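Long-range contact in scyllo-inosose 3-dehydrogenase (PDB 3IP1), which oxidises scyllo-inosose to 3-dehydro-scyllo-inosose with NAD(+), probably as a step in myo-inositol breakdown: residues 128-133 / 143-148. Sequence-based numbering, arbitrary orientation.
Sequences EEMLWC and FPNHCE. With CD (cadmium ion), chain E.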
loop_
_atom_site.group_PDB
_atom_site.type_symbol
_atom_site.label_atom_id
_atom_site.label_comp_id
_atom_site.label_asym_id
_atom_site.label_seq_id
_atom_site.Cartn_x
_atom_site.Cartn_y
_atom_site.Cartn_z
ATOM N N GLU A 128 -6.245 25.900 6.336
ATOM C CA GLU A 128 -6.963 25.092 5.373
ATOM C C GLU A 128 -8.281 25.786 5.007
ATOM O O GLU A 128 -8.846 26.537 5.809
ATOM C CB GLU A 128 -7.219 23.683 5.938
ATOM C CG GLU A 128 -5.958 23.011 6.474
ATOM C CD GLU A 128 -6.212 21.667 7.129
ATOM O OE1 GLU A 128 -7.253 21.035 6.883
ATOM O OE2 GLU A 128 -5.356 21.226 7.904
ATOM N N GLU A 129 -8.754 25.523 3.802
ATOM C CA GLU A 129 -10.027 26.040 3.311
ATOM C C GLU A 129 -11.207 25.054 3.549
ATOM O O GLU A 129 -12.365 25.492 3.687
ATOM C CB GLU A 129 -9.856 26.425 1.826
ATOM C CG GLU A 129 -11.109 26.829 1.066
ATOM C CD GLU A 129 -11.926 25.635 0.556
ATOM O OE1 GLU A 129 -11.430 24.498 0.522
ATOM O OE2 GLU A 129 -13.086 25.847 0.179
HETATM N N MSE A 130 -10.914 23.753 3.600
HETATM C CA MSE A 130 -11.934 22.734 3.853
HETATM C C MSE A 130 -12.160 22.658 5.351
HETATM O O MSE A 130 -11.311 22.163 6.074
HETATM C CB MSE A 130 -11.500 21.353 3.343
HETATM C CG MSE A 130 -11.079 21.260 1.862
HETATM SE SE MSE A 130 -12.582 21.424 0.604
HETATM C CE MSE A 130 -13.174 19.551 0.668
ATOM N N LEU A 131 -13.291 23.159 5.824
ATOM C CA LEU A 131 -13.556 23.181 7.249
ATOM C C LEU A 131 -14.304 21.901 7.658
ATOM O O LEU A 131 -15.527 21.893 7.810
ATOM C CB LEU A 131 -14.269 24.484 7.660
ATOM C CG LEU A 131 -13.745 25.763 6.964
ATOM C CD1 LEU A 131 -14.631 26.965 7.260
ATOM C CD2 LEU A 131 -12.240 26.076 7.259
ATOM N N TRP A 132 -13.538 20.811 7.782
ATOM C CA TRP A 132 -14.044 19.484 8.176
ATOM C C TRP A 132 -14.509 19.457 9.640
ATOM O O TRP A 132 -13.983 20.187 10.487
ATOM C CB TRP A 132 -12.966 18.412 7.945
ATOM C CG TRP A 132 -11.573 18.863 8.332
ATOM C CD1 TRP A 132 -10.658 19.454 7.520
ATOM C CD2 TRP A 132 -10.956 18.763 9.628
ATOM N NE1 TRP A 132 -9.501 19.732 8.222
ATOM C CE2 TRP A 132 -9.658 19.316 9.516
ATOM C CE3 TRP A 132 -11.365 18.247 10.868
ATOM C CZ2 TRP A 132 -8.776 19.388 10.594
ATOM C CZ3 TRP A 132 -10.468 18.301 11.943
ATOM C CH2 TRP A 132 -9.197 18.867 11.792
ATOM N N CYS A 133 -15.516 18.639 9.932
ATOM C CA CYS A 133 -16.149 18.650 11.266
ATOM C C CYS A 133 -15.302 17.906 12.300
ATOM O O CYS A 133 -15.237 18.309 13.454
ATOM C CB CYS A 133 -17.596 18.118 11.213
ATOM S SG CYS A 133 -17.830 16.293 11.036
ATOM N N PHE A 143 -10.372 10.737 6.522
ATOM C CA PHE A 143 -10.582 11.289 5.179
ATOM C C PHE A 143 -11.395 12.617 5.191
ATOM O O PHE A 143 -12.553 12.660 4.717
ATOM C CB PHE A 143 -11.196 10.197 4.273
ATOM C CG PHE A 143 -10.372 8.928 4.228
ATOM C CD1 PHE A 143 -9.140 8.909 3.566
ATOM C CD2 PHE A 143 -10.797 7.767 4.896
ATOM C CE1 PHE A 143 -8.330 7.737 3.539
ATOM C CE2 PHE A 143 -10.006 6.586 4.886
ATOM C CZ PHE A 143 -8.769 6.570 4.202
ATOM N N PRO A 144 -10.789 13.714 5.730
ATOM C CA PRO A 144 -11.519 14.980 5.974
ATOM C C PRO A 144 -11.911 15.766 4.707
ATOM O O PRO A 144 -12.806 16.620 4.767
ATOM C CB PRO A 144 -10.524 15.801 6.807
ATOM C CG PRO A 144 -9.173 15.305 6.358
ATOM C CD PRO A 144 -9.350 13.839 6.060
ATOM N N ASN A 145 -11.255 15.504 3.579
ATOM C CA ASN A 145 -11.694 16.081 2.302
ATOM C C ASN A 145 -13.043 15.542 1.824
ATOM O O ASN A 145 -13.558 15.984 0.819
ATOM C CB ASN A 145 -10.649 15.866 1.220
ATOM C CG ASN A 145 -9.376 16.571 1.520
ATOM O OD1 ASN A 145 -9.359 17.786 1.646
ATOM N ND2 ASN A 145 -8.298 15.813 1.683
ATOM N N HIS A 146 -13.618 14.610 2.570
ATOM C CA HIS A 146 -14.890 13.999 2.208
ATOM C C HIS A 146 -15.885 14.041 3.375
ATOM O O HIS A 146 -16.879 13.306 3.391
ATOM C CB HIS A 146 -14.617 12.598 1.675
ATOM C CG HIS A 146 -13.718 12.628 0.488
ATOM N ND1 HIS A 146 -14.198 12.839 -0.785
ATOM C CD2 HIS A 146 -12.365 12.630 0.389
ATOM C CE1 HIS A 146 -13.181 12.902 -1.632
ATOM N NE2 HIS A 146 -12.058 12.790 -0.943
ATOM N N CYS A 147 -15.574 14.938 4.319
ATOM C CA CYS A 147 -16.409 15.331 5.468
ATOM C C CYS A 147 -17.891 15.445 5.117
ATOM O O CYS A 147 -18.241 16.088 4.131
ATOM C CB CYS A 147 -15.929 16.695 5.985
ATOM S SG CYS A 147 -16.911 17.349 7.365
ATOM N N GLU A 148 -18.763 14.848 5.918
ATOM C CA GLU A 148 -20.205 14.937 5.664
ATOM C C GLU A 148 -20.844 16.267 6.147
ATOM O O GLU A 148 -21.983 16.563 5.828
ATOM C CB GLU A 148 -20.933 13.729 6.276
ATOM C CG GLU A 148 -20.654 12.404 5.536
ATOM C CD GLU A 148 -21.443 11.222 6.093
ATOM O OE1 GLU A 148 -21.958 11.312 7.228
ATOM O OE2 GLU A 148 -21.533 10.187 5.410
HETATM CD CD CD E . -16.580 15.512 8.997
#
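The short strand 130-131 and its continuation run past the 3-10 turn at 144-145, with the CA atoms of W132 and C147 5.5 Å apart. C133 SG and C147 SG each bind the cadmium at 2.5 Å, and C136 and C139 complete the four-cysteine structural site of zinc-containing alcohol dehydrogenases, a Zn(2+) site in this enzyme. C147 SG, anti to its backbone N (chi1 178°), also accepts a hydrogen bond from C133 N (3.2 Å, 157° at the hydrogen), which probably helps stabilise the thiolate. P144 CB sits over one face of the W132 indole, 3.9 Å from the centroid of its five-membered ring, a CH-pi contact. At the ring's edge NE1 gives E128 OE1 a nearly straight hydrogen bond of 2.9 Å, OE1 lying in the ring plane, which helps to hold the ring's rotation. An alanine at W132 would lose both and would probably loosen the packing behind the cysteine site. Two residues before W132, selenomethionine M130, bent at chi2 and chi3, rests its CE methyl against N145 O in van der Waals contact (3.6 Å), while N145 ND2 hydrogen-bonds to S345 O. Strand 130-131 pairs antiparallel with strand 151-152, helix 137-140 packs against W132 through C139, and helix 194-207 meets N145 through N202.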